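Local coordinates for UPF0141 protein yjdB (Campylobacter jejuni subsp. jejuni HB93-13, PDB 4TN0), which probably transfers phosphoethanolamine onto acceptor molecules in the periplasm, through a zinc-containing domain of the alkaline phosphatase-like superfamily, and is required for polymyxin resistance and motility, at residues Asp279-Phe282 against Ser283-Gly287. Residues are numbered along the deposited sequence; the frame is centred on the assembly and turned at random.
Sequences DNLF and STLLG
Thr284 grips the carbonyl of Asn280 twice, one turn back in helix 281-288: its N reaches Asn280 O at 3.3 Å and its OG1 at 2.8 Å, the two donors coming from opposite faces of the carbonyl plane. The hydroxyl can bend back because OG1 lies beside Thr284 N (chi1 -65°), a familiar way for a helical threonine to bond the carbonyl four residues earlier; it is also hydrogen-bonded to Leu302 N. Leu285 N bonds to Leu281 O at 3.0 Å, and the same pair meets through side chains, Leu285 CG lying 3.7 Å from Leu281 CD1. Leu286 N donates to Phe282 O at 3.2 Å, in the carbonyl plane. Leu286 CG lies above one face of the Phe282 ring, offset toward the rim, while Leu286 CD1 comes 3.7 Å from Phe282 CE2. Both Leu281 and Leu285 rest on Leu22 of the central sheet, whereas Ala90 and Val93 of helix 90-96 adjoin the Phe282-Leu286 pair. Gly287 N closes the next turn on Ser283 O. The successive i to i+4 backbone bonds identify an alpha-helix, and the two i, i+4 side-chain pairs are packing on its buried side, here against the sheet of an alkaline phosphatase-like alpha/beta fold.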
ATOM      1  N   ASP A 279      -3.522  11.013   0.937  1.00 38.90           N
ATOM      2  CA  ASP A 279      -3.027  12.364   0.652  1.00 50.84           C
ATOM      3  C   ASP A 279      -1.524  12.497   1.001  1.00 45.82           C
ATOM      4  O   ASP A 279      -0.762  13.140   0.292  1.00 46.81           O
ATOM      5  CB  ASP A 279      -3.842  13.405   1.427  1.00 47.53           C
ATOM      6  CG  ASP A 279      -5.229  13.643   0.829  1.00 46.63           C
ATOM      7  OD1 ASP A 279      -5.508  13.122  -0.273  1.00 41.38           O
ATOM      8  OD2 ASP A 279      -6.030  14.378   1.461  1.00 47.87           O
ATOM      9  N   ASN A 280      -1.126  11.845   2.089  1.00 45.27           N
ATOM     10  CA  ASN A 280       0.226  11.868   2.603  1.00 47.08           C
ATOM     11  C   ASN A 280       1.261  11.127   1.766  1.00 49.98           C
ATOM     12  O   ASN A 280       2.448  11.241   2.052  1.00 50.31           O
ATOM     13  CB  ASN A 280       0.253  11.267   4.012  1.00 47.91           C
ATOM     14  CG  ASN A 280      -0.489  12.106   5.019  1.00 51.47           C
ATOM     15  OD1 ASN A 280      -1.658  11.860   5.311  1.00 52.86           O
ATOM     16  ND2 ASN A 280       0.188  13.109   5.564  1.00 54.51           N
ATOM     17  N   LEU A 281       0.853  10.368   0.746  1.00 49.07           N
ATOM     18  CA  LEU A 281       1.834   9.487   0.108  1.00 47.87           C
ATOM     19  C   LEU A 281       2.781  10.310  -0.757  1.00 49.56           C
ATOM     20  O   LEU A 281       3.981  10.028  -0.832  1.00 49.51           O
ATOM     21  CB  LEU A 281       1.166   8.386  -0.750  1.00 37.93           C
ATOM     22  CG  LEU A 281       2.213   7.453  -1.402  1.00 43.69           C
ATOM     23  CD1 LEU A 281       3.038   6.712  -0.358  1.00 40.98           C
ATOM     24  CD2 LEU A 281       1.672   6.450  -2.441  1.00 40.89           C
ATOM     25  N   PHE A 282       2.262  11.381  -1.339  1.00 49.17           N
ATOM     26  CA  PHE A 282       3.059  12.174  -2.262  1.00 48.79           C
ATOM     27  C   PHE A 282       4.307  12.755  -1.588  1.00 54.54           C
ATOM     28  O   PHE A 282       5.424  12.500  -2.041  1.00 51.60           O
ATOM     29  CB  PHE A 282       2.219  13.300  -2.867  1.00 46.49           C
ATOM     30  CG  PHE A 282       2.949  14.099  -3.903  1.00 51.76           C
ATOM     31  CD1 PHE A 282       3.108  13.606  -5.189  1.00 48.15           C
ATOM     32  CD2 PHE A 282       3.523  15.322  -3.581  1.00 52.59           C
ATOM     33  CE1 PHE A 282       3.790  14.337  -6.145  1.00 51.49           C
ATOM     34  CE2 PHE A 282       4.215  16.055  -4.531  1.00 52.49           C
ATOM     35  CZ  PHE A 282       4.351  15.562  -5.813  1.00 52.91           C
ATOM     36  N   SER A 283       4.129  13.506  -0.500  1.00 52.09           N
ATOM     37  CA  SER A 283       5.274  14.154   0.137  1.00 56.10           C
ATOM     38  C   SER A 283       6.147  13.129   0.844  1.00 58.92           C
ATOM     39  O   SER A 283       7.370  13.305   0.917  1.00 58.05           O
ATOM     40  CB  SER A 283       4.830  15.225   1.145  1.00 56.80           C
ATOM     41  OG  SER A 283       4.279  16.366   0.504  1.00 53.03           O
ATOM     42  N   THR A 284       5.532  12.045   1.322  1.00 56.10           N
ATOM     43  CA  THR A 284       6.289  10.993   2.001  1.00 56.73           C
ATOM     44  C   THR A 284       7.276  10.353   1.041  1.00 55.87           C
ATOM     45  O   THR A 284       8.398  10.016   1.425  1.00 62.16           O
ATOM     46  CB  THR A 284       5.374   9.892   2.598  1.00 54.88           C
ATOM     47  OG1 THR A 284       4.566  10.453   3.634  1.00 50.79           O
ATOM     48  CG2 THR A 284       6.206   8.774   3.203  1.00 49.54           C
ATOM     49  N   LEU A 285       6.871  10.229  -0.219  1.00 55.33           N
ATOM     50  CA  LEU A 285       7.712   9.605  -1.241  1.00 54.77           C
ATOM     51  C   LEU A 285       8.817  10.553  -1.745  1.00 54.54           C
ATOM     52  O   LEU A 285       9.935  10.127  -2.037  1.00 54.67           O
ATOM     53  CB  LEU A 285       6.843   9.131  -2.404  1.00 51.86           C
ATOM     54  CG  LEU A 285       5.998   7.862  -2.232  1.00 48.05           C
ATOM     55  CD1 LEU A 285       5.285   7.611  -3.534  1.00 48.81           C
ATOM     56  CD2 LEU A 285       6.825   6.638  -1.849  1.00 47.42           C
ATOM     57  N   LEU A 286       8.502  11.836  -1.861  1.00 54.34           N
ATOM     58  CA  LEU A 286       9.522  12.803  -2.229  1.00 57.07           C
ATOM     59  C   LEU A 286      10.508  12.912  -1.069  1.00 58.95           C
ATOM     60  O   LEU A 286      11.714  12.739  -1.246  1.00 56.50           O
ATOM     61  CB  LEU A 286       8.909  14.162  -2.551  1.00 55.48           C
ATOM     62  CG  LEU A 286       8.025  14.264  -3.787  1.00 51.31           C
ATOM     63  CD1 LEU A 286       7.928  15.706  -4.246  1.00 52.21           C
ATOM     64  CD2 LEU A 286       8.578  13.401  -4.888  1.00 51.95           C
ATOM     65  N   GLY A 287       9.972  13.150   0.126  1.00 58.79           N
ATOM     66  CA  GLY A 287      10.781  13.302   1.321  1.00 61.52           C
ATOM     67  C   GLY A 287      11.748  12.163   1.590  1.00 63.77           C
ATOM     68  O   GLY A 287      12.822  12.364   2.163  1.00 70.25           O
TER